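ORF 37 (Human herpesvirus 8 type M, PDB 3FHD) processes non-linear or branched viral DNA as an endonuclease and exonuclease acting on single- and double-stranded substrates, promoting the production of unit-length genomes for packaging. Local coordinates at residues K67-C72 against F490-W495; P320-Y325 against N390-Y395; L355-T360 against T462-P467. All blocks are in the same frame, centred on the assembly; numbering follows the deposited sequence.

How the contacts relate
Contacts 2 and 3 are neighbours at the central mixed sheet, contact 3 using its strand 455-464; their centres are 14 Å apart, and they touch where V391 packs against N357, while along the chain their segments alternate. Contact 1 lies farther out, its centre 31 Å from that of the chain, in a helical region. One element bridges the distance: helix 468-489 begins right after P467 of contact 3 and ends before F490 of contact 1. All three are only partly buried, but their chemistry differs. Contact 1 rests on a cation-pi stack and a lysine at a helix end, whereas contacts 2 and 3 each use an asparagine side chain to bond the opposing backbone; contact 2 adds an aromatic cluster close to the metal site.

Contact 1. Residues K67-C72 against F490-W495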
loop_
_atom_site.group_PDB
_atom_site.type_symbol
_atom_site.label_atom_id
_atom_site.label_comp_id
_atom_site.label_asym_id
_atom_site.label_seq_id
_atom_site.Cartn_x
_atom_site.Cartn_y
_atom_site.Cartn_z
ATOM N N LYS A 67 4.525 -9.753 -30.824
ATOM C CA LYS A 67 4.193 -11.157 -30.615
ATOM C C LYS A 67 2.862 -11.385 -29.870
ATOM O O LYS A 67 2.156 -12.336 -30.184
ATOM C CB LYS A 67 5.366 -11.896 -29.955
ATOM C CG LYS A 67 6.672 -11.896 -30.780
ATOM C CD LYS A 67 7.606 -13.013 -30.294
ATOM C CE LYS A 67 8.856 -13.194 -31.150
ATOM N NZ LYS A 67 10.119 -12.750 -30.461
ATOM N N VAL A 68 2.503 -10.510 -28.924
ATOM C CA VAL A 68 1.172 -10.548 -28.260
ATOM C C VAL A 68 0.072 -10.087 -29.231
ATOM O O VAL A 68 -1.019 -10.674 -29.270
ATOM C CB VAL A 68 1.131 -9.700 -26.946
ATOM C CG1 VAL A 68 -0.278 -9.708 -26.315
ATOM C CG2 VAL A 68 2.139 -10.220 -25.922
ATOM N N ARG A 69 0.377 -9.038 -30.010
ATOM C CA ARG A 69 -0.529 -8.486 -31.034
ATOM C C ARG A 69 -0.891 -9.534 -32.076
ATOM O O ARG A 69 -2.067 -9.695 -32.439
ATOM C CB ARG A 69 0.128 -7.295 -31.744
ATOM C CG ARG A 69 0.201 -6.002 -30.933
ATOM C CD ARG A 69 0.883 -4.922 -31.775
ATOM N NE ARG A 69 0.975 -3.631 -31.093
ATOM C CZ ARG A 69 0.045 -2.682 -31.143
ATOM N NH1 ARG A 69 -1.099 -2.871 -31.802
ATOM N NH2 ARG A 69 0.260 -1.539 -30.507
ATOM N N ASP A 70 0.144 -10.228 -32.569
ATOM C CA ASP A 70 0.010 -11.308 -33.541
ATOM C C ASP A 70 -0.834 -12.481 -33.040
ATOM O O ASP A 70 -1.687 -12.985 -33.765
ATOM C CB ASP A 70 1.398 -11.823 -33.951
ATOM C CG ASP A 70 2.177 -10.827 -34.820
ATOM O OD1 ASP A 70 1.618 -9.784 -35.244
ATOM O OD2 ASP A 70 3.374 -11.095 -35.082
ATOM N N TRP A 71 -0.553 -12.929 -31.816
ATOM C CA TRP A 71 -1.320 -13.969 -31.122
ATOM C C TRP A 71 -2.773 -13.537 -30.943
ATOM O O TRP A 71 -3.692 -14.321 -31.203
ATOM C CB TRP A 71 -0.660 -14.240 -29.755
ATOM C CG TRP A 71 -1.403 -15.145 -28.794
ATOM C CD1 TRP A 71 -1.717 -16.465 -28.974
ATOM C CD2 TRP A 71 -1.883 -14.794 -27.482
ATOM N NE1 TRP A 71 -2.384 -16.945 -27.865
ATOM C CE2 TRP A 71 -2.500 -15.942 -26.940
ATOM C CE3 TRP A 71 -1.878 -13.613 -26.732
ATOM C CZ2 TRP A 71 -3.098 -15.949 -25.676
ATOM C CZ3 TRP A 71 -2.461 -13.619 -25.477
ATOM C CH2 TRP A 71 -3.066 -14.797 -24.960
ATOM N N CYS A 72 -2.966 -12.286 -30.516
ATOM C CA CYS A 72 -4.295 -11.729 -30.252
ATOM C C CYS A 72 -5.124 -11.540 -31.513
ATOM O O CYS A 72 -6.354 -11.489 -31.441
ATOM C CB CYS A 72 -4.206 -10.399 -29.476
ATOM S SG CYS A 72 -3.861 -10.645 -27.761
ATOM N N PHE A 490 -6.090 -1.209 -25.229
ATOM C CA PHE A 490 -5.605 -2.341 -26.001
ATOM C C PHE A 490 -6.841 -2.861 -26.741
ATOM O O PHE A 490 -7.324 -3.964 -26.458
ATOM C CB PHE A 490 -4.990 -3.429 -25.086
ATOM C CG PHE A 490 -4.049 -2.889 -24.024
ATOM C CD1 PHE A 490 -2.707 -2.638 -24.314
ATOM C CD2 PHE A 490 -4.513 -2.644 -22.718
ATOM C CE1 PHE A 490 -1.808 -2.132 -23.300
ATOM C CE2 PHE A 490 -3.642 -2.132 -21.720
ATOM C CZ PHE A 490 -2.271 -1.877 -22.041
ATOM N N PRO A 491 -7.360 -2.056 -27.683
ATOM C CA PRO A 491 -8.643 -2.380 -28.316
ATOM C C PRO A 491 -8.578 -3.602 -29.245
ATOM O O PRO A 491 -9.630 -4.115 -29.668
ATOM C CB PRO A 491 -8.984 -1.104 -29.114
ATOM C CG PRO A 491 -7.654 -0.447 -29.375
ATOM C CD PRO A 491 -6.769 -0.806 -28.206
ATOM N N TYR A 492 -7.359 -4.035 -29.570
ATOM C CA TYR A 492 -7.118 -5.174 -30.467
ATOM C C TYR A 492 -7.158 -6.503 -29.719
ATOM O O TYR A 492 -6.970 -7.556 -30.335
ATOM C CB TYR A 492 -5.761 -5.042 -31.178
ATOM C CG TYR A 492 -4.617 -4.783 -30.224
ATOM C CD1 TYR A 492 -4.245 -3.475 -29.913
ATOM C CD2 TYR A 492 -3.947 -5.834 -29.586
ATOM C CE1 TYR A 492 -3.240 -3.210 -29.030
ATOM C CE2 TYR A 492 -2.913 -5.575 -28.683
ATOM C CZ TYR A 492 -2.573 -4.258 -28.420
ATOM O OH TYR A 492 -1.572 -3.960 -27.562
ATOM N N ILE A 493 -7.361 -6.454 -28.395
ATOM C CA ILE A 493 -7.434 -7.661 -27.560
ATOM C C ILE A 493 -8.883 -8.077 -27.296
ATOM O O ILE A 493 -9.677 -7.304 -26.733
ATOM C CB ILE A 493 -6.661 -7.495 -26.178
ATOM C CG1 ILE A 493 -5.161 -7.274 -26.394
ATOM C CG2 ILE A 493 -6.863 -8.745 -25.280
ATOM C CD1 ILE A 493 -4.324 -7.160 -25.074
ATOM N N LYS A 494 -9.228 -9.310 -27.671
ATOM C CA LYS A 494 -10.578 -9.807 -27.442
ATOM C C LYS A 494 -10.795 -10.286 -26.010
ATOM O O LYS A 494 -11.038 -11.469 -25.782
ATOM C CB LYS A 494 -10.939 -10.901 -28.454
ATOM C CG LYS A 494 -10.969 -10.414 -29.897
ATOM C CD LYS A 494 -11.470 -11.501 -30.864
ATOM C CE LYS A 494 -10.349 -12.453 -31.314
ATOM N NZ LYS A 494 -9.251 -11.757 -32.073
ATOM N N TRP A 495 -10.714 -9.347 -25.059
ATOM C CA TRP A 495 -10.806 -9.638 -23.627
ATOM C C TRP A 495 -12.052 -10.472 -23.327
ATOM O O TRP A 495 -13.154 -10.145 -23.817
ATOM C CB TRP A 495 -10.906 -8.340 -22.812
ATOM C CG TRP A 495 -9.748 -7.411 -22.939
ATOM C CD1 TRP A 495 -9.670 -6.285 -23.709
ATOM C CD2 TRP A 495 -8.507 -7.508 -22.241
ATOM N NE1 TRP A 495 -8.455 -5.662 -23.530
ATOM C CE2 TRP A 495 -7.712 -6.399 -22.643
ATOM C CE3 TRP A 495 -7.986 -8.425 -21.304
ATOM C CZ2 TRP A 495 -6.420 -6.185 -22.157
ATOM C CZ3 TRP A 495 -6.681 -8.209 -20.810
ATOM C CH2 TRP A 495 -5.920 -7.098 -21.237
HETATM O O HOH W 1 -7.513 -11.398 -28.884
#
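R69 and Y492 meet where the short helix 66-72 docks on the loop following helix 468-489, a loop that opens with a type I beta turn from F490 to I493. The stack between them is an off-centre cation-pi pair: R69 CZ lies 4.5 Å from the centroid of the Y492 ring, 33° off its normal, with guanidinium and ring planes 27° apart. NH1 comes nearest, 3.5 Å from Y492 CE1 and toward the rim, while the aliphatic part of the arginine also touches the ring, R69 CG to Y492 CE2 at 3.9 Å. The ring's opposite face meets the carbonyl carbon of F490. Helix 59-64 steadies both polar groups, with Y492 OH bonded to L63 O and R69 NE to K64 O.

Apolar contact is slight, C72 SG resting 3.9 Å from I493 CG1. The polar contacts gather at the carbonyl end of the helix. K494, its chain bent at both chi3 and chi4, brings NZ to C72 O at 3.0 Å, nearly along the C=O axis, and NZ also bonds Q74 O; a positive charge here probably suits the helix dipole. C72 O has a second partner, a water that donates to it at 2.8 Å and accepts from K494 N at 3.0 Å.

Contact 2. Residues P320-Y325 against N390-Y395; sequences PSESDY and NVRHSY. With SO4 (sulfate ion), chain D.
N390 holds the loop 320-325 through both hydrogens of its amide: ND2 donates to S321 O and to D324 O, each at 2.8 Å, and both acceptors lie close to the amide plane. The backbone adds N390 N to Y325 O, also 2.8 Å. Farther along, the R392 chain bends at chi3 (76°), which turns NE; its NH1 donates to P320 O at 2.9 Å, in the guanidinium plane. E322 CG lies over the rim of one guanidinium face, and a water joins E322 OE2 to R392 O. A sulfate, probably from the crystallisation liquor, binds R392 NH2 weakly. Y325 places CB over the H393 ring, 3.6 Å from its centroid, a CH-pi contact, and the edge of its own ring points at the same imidazole.

These groups are themselves positioned. N390 OD1 accepts from R392 N, closing an Asx turn, and D324 OD2 forms salt bridges with R270 and K272. H393 ND1 takes the amide of Y395 at 2.9 Å, an N-cap for helix 394-412, with CE1 over the centre of the Y395 ring. Y395 in turn makes a cation-pi contact with K268, which follows the magnesium ligands E266 and I267 in a spacing consistent with the E-x-K signature of the PD-(D/E)XK nuclease fold.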
loop_
_atom_site.group_PDB
_atom_site.type_symbol
_atom_site.label_atom_id
_atom_site.label_comp_id
_atom_site.label_asym_id
_atom_site.label_seq_id
_atom_site.Cartn_x
_atom_site.Cartn_y
_atom_site.Cartn_z
ATOM N N PRO A 320 -18.499 15.059 4.975
ATOM C CA PRO A 320 -17.109 15.499 5.219
ATOM C C PRO A 320 -16.449 15.973 3.914
ATOM O O PRO A 320 -16.798 15.490 2.841
ATOM C CB PRO A 320 -16.425 14.235 5.754
ATOM C CG PRO A 320 -17.536 13.273 6.119
ATOM C CD PRO A 320 -18.660 13.605 5.183
ATOM N N SER A 321 -15.526 16.925 3.985
ATOM C CA SER A 321 -14.792 17.280 2.789
ATOM C C SER A 321 -13.713 16.222 2.554
ATOM O O SER A 321 -13.564 15.287 3.350
ATOM C CB SER A 321 -14.190 18.684 2.881
ATOM O OG SER A 321 -13.103 18.731 3.783
ATOM N N GLU A 322 -12.980 16.355 1.455
ATOM C CA GLU A 322 -11.907 15.413 1.133
ATOM C C GLU A 322 -10.558 15.947 1.605
ATOM O O GLU A 322 -9.529 15.297 1.397
ATOM C CB GLU A 322 -11.876 15.145 -0.375
ATOM C CG GLU A 322 -12.962 14.226 -0.893
ATOM C CD GLU A 322 -13.034 14.197 -2.423
ATOM O OE1 GLU A 322 -12.616 15.186 -3.076
ATOM O OE2 GLU A 322 -13.519 13.189 -2.985
ATOM N N SER A 323 -10.571 17.104 2.274
ATOM C CA SER A 323 -9.354 17.880 2.575
ATOM C C SER A 323 -8.311 17.212 3.502
ATOM O O SER A 323 -7.098 17.373 3.274
ATOM C CB SER A 323 -9.697 19.314 3.044
ATOM O OG SER A 323 -9.892 19.423 4.456
ATOM N N ASP A 324 -8.748 16.512 4.551
ATOM C CA ASP A 324 -7.793 15.691 5.308
ATOM C C ASP A 324 -8.479 14.477 5.900
ATOM O O ASP A 324 -9.679 14.286 5.741
ATOM C CB ASP A 324 -6.979 16.480 6.366
ATOM C CG ASP A 324 -5.486 16.073 6.409
ATOM O OD1 ASP A 324 -5.162 14.896 6.207
ATOM O OD2 ASP A 324 -4.609 16.949 6.623
ATOM N N TYR A 325 -7.704 13.634 6.559
ATOM C CA TYR A 325 -8.199 12.290 6.797
ATOM C C TYR A 325 -8.642 11.958 8.209
ATOM O O TYR A 325 -9.041 10.806 8.460
ATOM C CB TYR A 325 -7.206 11.269 6.278
ATOM C CG TYR A 325 -5.878 11.304 6.977
ATOM C CD1 TYR A 325 -5.683 10.637 8.188
ATOM C CD2 TYR A 325 -4.798 11.987 6.403
ATOM C CE1 TYR A 325 -4.447 10.658 8.818
ATOM C CE2 TYR A 325 -3.559 12.000 7.007
ATOM C CZ TYR A 325 -3.384 11.332 8.199
ATOM O OH TYR A 325 -2.144 11.371 8.778
ATOM N N ASN A 390 -11.608 9.781 8.135
ATOM C CA ASN A 390 -12.528 10.398 7.199
ATOM C C ASN A 390 -12.804 9.408 6.053
ATOM O O ASN A 390 -11.904 9.109 5.217
ATOM C CB ASN A 390 -11.931 11.716 6.686
ATOM C CG ASN A 390 -12.814 12.427 5.680
ATOM O OD1 ASN A 390 -13.894 11.953 5.305
ATOM N ND2 ASN A 390 -12.364 13.616 5.250
ATOM N N VAL A 391 -14.043 8.908 6.018
ATOM C CA VAL A 391 -14.416 7.822 5.096
ATOM C C VAL A 391 -14.468 8.286 3.638
ATOM O O VAL A 391 -14.542 7.459 2.722
ATOM C CB VAL A 391 -15.755 7.114 5.497
ATOM C CG1 VAL A 391 -15.697 6.628 6.973
ATOM C CG2 VAL A 391 -16.962 8.036 5.270
ATOM N N ARG A 392 -14.419 9.602 3.432
ATOM C CA ARG A 392 -14.357 10.179 2.098
ATOM C C ARG A 392 -12.920 10.420 1.632
ATOM O O ARG A 392 -12.697 10.835 0.497
ATOM C CB ARG A 392 -15.112 11.510 2.057
ATOM C CG ARG A 392 -16.612 11.373 2.341
ATOM C CD ARG A 392 -17.381 12.574 1.821
ATOM N NE ARG A 392 -17.550 12.554 0.370
ATOM C CZ ARG A 392 -17.391 13.605 -0.437
ATOM N NH1 ARG A 392 -17.016 14.786 0.038
ATOM N NH2 ARG A 392 -17.580 13.457 -1.746
ATOM N N HIS A 393 -11.948 10.242 2.516
ATOM C CA HIS A 393 -10.578 10.633 2.150
ATOM C C HIS A 393 -9.933 9.496 1.378
ATOM O O HIS A 393 -10.230 8.309 1.612
ATOM C CB HIS A 393 -9.734 11.003 3.380
ATOM C CG HIS A 393 -8.399 11.606 3.038
ATOM N ND1 HIS A 393 -7.300 10.842 2.706
ATOM C CD2 HIS A 393 -7.997 12.898 2.950
ATOM C CE1 HIS A 393 -6.279 11.637 2.428
ATOM N NE2 HIS A 393 -6.672 12.889 2.579
ATOM N N SER A 394 -9.017 9.846 0.478
ATOM C CA SER A 394 -8.305 8.809 -0.284
ATOM C C SER A 394 -7.594 7.764 0.593
ATOM O O SER A 394 -7.423 6.639 0.157
ATOM C CB SER A 394 -7.339 9.457 -1.287
ATOM O OG SER A 394 -6.203 9.921 -0.623
ATOM N N TYR A 395 -7.211 8.109 1.824
ATOM C CA TYR A 395 -6.540 7.140 2.713
ATOM C C TYR A 395 -7.491 6.054 3.220
ATOM O O TYR A 395 -7.054 4.935 3.493
ATOM C CB TYR A 395 -5.820 7.781 3.902
ATOM C CG TYR A 395 -4.714 8.744 3.516
ATOM C CD1 TYR A 395 -4.193 8.764 2.218
ATOM C CD2 TYR A 395 -4.165 9.604 4.447
ATOM C CE1 TYR A 395 -3.206 9.644 1.845
ATOM C CE2 TYR A 395 -3.128 10.513 4.068
ATOM C CZ TYR A 395 -2.671 10.499 2.771
ATOM O OH TYR A 395 -1.671 11.359 2.360
HETATM S S SO4 D . -18.819 15.174 -5.480
HETATM O O1 SO4 D . -18.457 16.532 -5.077
HETATM O O2 SO4 D . -17.953 14.229 -4.775
HETATM O O3 SO4 D . -20.224 14.909 -5.135
HETATM O O4 SO4 D . -18.656 15.031 -6.925
HETATM O O HOH W 2 -14.183 10.533 -1.684
#

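Contact 3. Residues L355-T360 against T462-P467; sequences LHNSTT and TPVYFP
N357 and Y465 form the tight part of this contact, in which an asparagine side chain bonds a backbone much as a neighbouring strand would. With CG anti to the carbonyl carbon (chi1 -72°), the amide of N357 is carried toward Y465. OD1 accepts from Y465 N at 2.8 Å, on a lone pair in the carbonyl plane and with a nearly straight N-H (169°). ND2 donates to Y465 O at 3.0 Å, that oxygen lying in the plane of the amide. Two bonds to one residue fix the rotation of this buried amide, and a third, from ND2 to C353 O, ties it to the helix before the loop. OD1 has a further partner, a water that donates to it at 3.1 Å and, weakly, to P463 O, and that lies at the edge of the Y465 ring.

The site lies on strand 455-464 and the loop that follows it; the strand belongs to the mixed sheet at the heart of this PD-(D/E)XK nuclease, and loop 355-360 leads into strand 362-367, its antiparallel neighbour. V464 turns away from the loop to pack on F396 of helix 394-412.

A second, still close anchor stands toward the partly exposed side. The phenol of Y465 reaches T360 with the two side chains crossing at about a right angle; T360 OG1 and Y465 OH share a hydrogen bond of 2.7 Å, and P463 CG backs the threonine at 3.8 Å from T360 CB. The loose side belongs to exposed H356: its ND1 is bonded to E352 O, and the ring merely slides past P467, ND1 to CG at 3.8 Å.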
loop_
_atom_site.group_PDB
_atom_site.type_symbol
_atom_site.label_atom_id
_atom_site.label_comp_id
_atom_site.label_asym_id
_atom_site.label_seq_id
_atom_site.Cartn_x
_atom_site.Cartn_y
_atom_site.Cartn_z
ATOM N N LEU A 355 -21.187 5.223 10.061
ATOM C CA LEU A 355 -21.782 4.358 11.087
ATOM C C LEU A 355 -20.776 3.380 11.725
ATOM O O LEU A 355 -20.790 3.169 12.941
ATOM C CB LEU A 355 -22.983 3.581 10.512
ATOM C CG LEU A 355 -23.757 2.762 11.546
ATOM C CD1 LEU A 355 -24.358 3.717 12.583
ATOM C CD2 LEU A 355 -24.837 1.916 10.886
ATOM N N HIS A 356 -19.914 2.793 10.897
ATOM C CA HIS A 356 -18.930 1.810 11.340
ATOM C C HIS A 356 -17.571 2.394 11.718
ATOM O O HIS A 356 -16.667 1.640 12.118
ATOM C CB HIS A 356 -18.772 0.736 10.261
ATOM C CG HIS A 356 -19.936 -0.198 10.224
ATOM N ND1 HIS A 356 -21.104 0.101 9.556
ATOM C CD2 HIS A 356 -20.153 -1.372 10.859
ATOM C CE1 HIS A 356 -21.977 -0.875 9.743
ATOM N NE2 HIS A 356 -21.427 -1.776 10.539
ATOM N N ASN A 357 -17.438 3.718 11.586
ATOM C CA ASN A 357 -16.189 4.411 11.915
ATOM C C ASN A 357 -16.430 5.628 12.808
ATOM O O ASN A 357 -15.939 6.727 12.538
ATOM C CB ASN A 357 -15.414 4.811 10.655
ATOM C CG ASN A 357 -14.799 3.621 9.951
ATOM O OD1 ASN A 357 -13.762 3.091 10.379
ATOM N ND2 ASN A 357 -15.452 3.171 8.883
ATOM N N SER A 358 -17.193 5.423 13.872
ATOM C CA SER A 358 -17.481 6.517 14.789
ATOM C C SER A 358 -17.593 6.072 16.251
ATOM O O SER A 358 -18.208 6.767 17.046
ATOM C CB SER A 358 -18.720 7.300 14.322
ATOM O OG SER A 358 -19.805 6.421 14.069
ATOM N N THR A 359 -16.954 4.945 16.594
ATOM C CA THR A 359 -16.972 4.365 17.961
ATOM C C THR A 359 -15.585 4.190 18.616
ATOM O O THR A 359 -15.333 4.754 19.689
ATOM C CB THR A 359 -17.718 3.001 17.985
ATOM O OG1 THR A 359 -19.035 3.165 17.450
ATOM C CG2 THR A 359 -17.840 2.440 19.422
ATOM N N THR A 360 -14.706 3.395 17.989
ATOM C CA THR A 360 -13.355 3.142 18.523
ATOM C C THR A 360 -12.473 4.362 18.324
ATOM O O THR A 360 -12.221 4.778 17.181
ATOM C CB THR A 360 -12.656 1.941 17.832
ATOM O OG1 THR A 360 -13.607 0.901 17.583
ATOM C CG2 THR A 360 -11.497 1.401 18.688
ATOM N N THR A 462 -5.095 5.404 14.392
ATOM C CA THR A 462 -6.513 5.516 14.124
ATOM C C THR A 462 -7.019 4.212 13.476
ATOM O O THR A 462 -6.519 3.829 12.411
ATOM C CB THR A 462 -6.768 6.736 13.179
ATOM O OG1 THR A 462 -6.272 7.938 13.803
ATOM C CG2 THR A 462 -8.245 6.913 12.883
ATOM N N PRO A 463 -8.000 3.524 14.113
ATOM C CA PRO A 463 -8.639 2.330 13.529
ATOM C C PRO A 463 -9.451 2.648 12.258
ATOM O O PRO A 463 -9.947 3.783 12.090
ATOM C CB PRO A 463 -9.564 1.822 14.658
ATOM C CG PRO A 463 -9.771 2.953 15.536
ATOM C CD PRO A 463 -8.536 3.821 15.456
ATOM N N VAL A 464 -9.555 1.670 11.358
ATOM C CA VAL A 464 -10.373 1.795 10.149
ATOM C C VAL A 464 -11.170 0.482 9.985
ATOM O O VAL A 464 -10.592 -0.588 9.981
ATOM C CB VAL A 464 -9.526 2.027 8.843
ATOM C CG1 VAL A 464 -10.464 2.445 7.681
ATOM C CG2 VAL A 464 -8.436 3.121 9.028
ATOM N N TYR A 465 -12.492 0.596 9.879
ATOM C CA TYR A 465 -13.390 -0.551 9.674
ATOM C C TYR A 465 -14.070 -0.459 8.307
ATOM O O TYR A 465 -14.320 0.651 7.831
ATOM C CB TYR A 465 -14.429 -0.632 10.800
ATOM C CG TYR A 465 -13.823 -0.675 12.200
ATOM C CD1 TYR A 465 -13.441 -1.881 12.783
ATOM C CD2 TYR A 465 -13.627 0.496 12.929
ATOM C CE1 TYR A 465 -12.881 -1.911 14.080
ATOM C CE2 TYR A 465 -13.060 0.481 14.198
ATOM C CZ TYR A 465 -12.692 -0.726 14.773
ATOM O OH TYR A 465 -12.148 -0.739 16.053
ATOM N N PHE A 466 -14.363 -1.615 7.686
ATOM C CA PHE A 466 -14.918 -1.676 6.314
ATOM C C PHE A 466 -16.175 -2.559 6.214
ATOM O O PHE A 466 -16.071 -3.805 6.200
ATOM C CB PHE A 466 -13.872 -2.145 5.284
ATOM C CG PHE A 466 -12.590 -1.372 5.327
ATOM C CD1 PHE A 466 -12.522 -0.095 4.788
ATOM C CD2 PHE A 466 -11.458 -1.922 5.937
ATOM C CE1 PHE A 466 -11.327 0.630 4.872
ATOM C CE2 PHE A 466 -10.272 -1.219 6.010
ATOM C CZ PHE A 466 -10.212 0.065 5.499
ATOM N N PRO A 467 -17.367 -1.924 6.113
ATOM C CA PRO A 467 -18.605 -2.694 5.927
ATOM C C PRO A 467 -18.507 -3.521 4.640
ATOM O O PRO A 467 -17.891 -3.074 3.671
ATOM C CB PRO A 467 -19.694 -1.615 5.810
ATOM C CG PRO A 467 -19.071 -0.347 6.331
ATOM C CD PRO A 467 -17.601 -0.467 6.071
HETATM O O HOH W 3 -13.092 3.752 13.340
#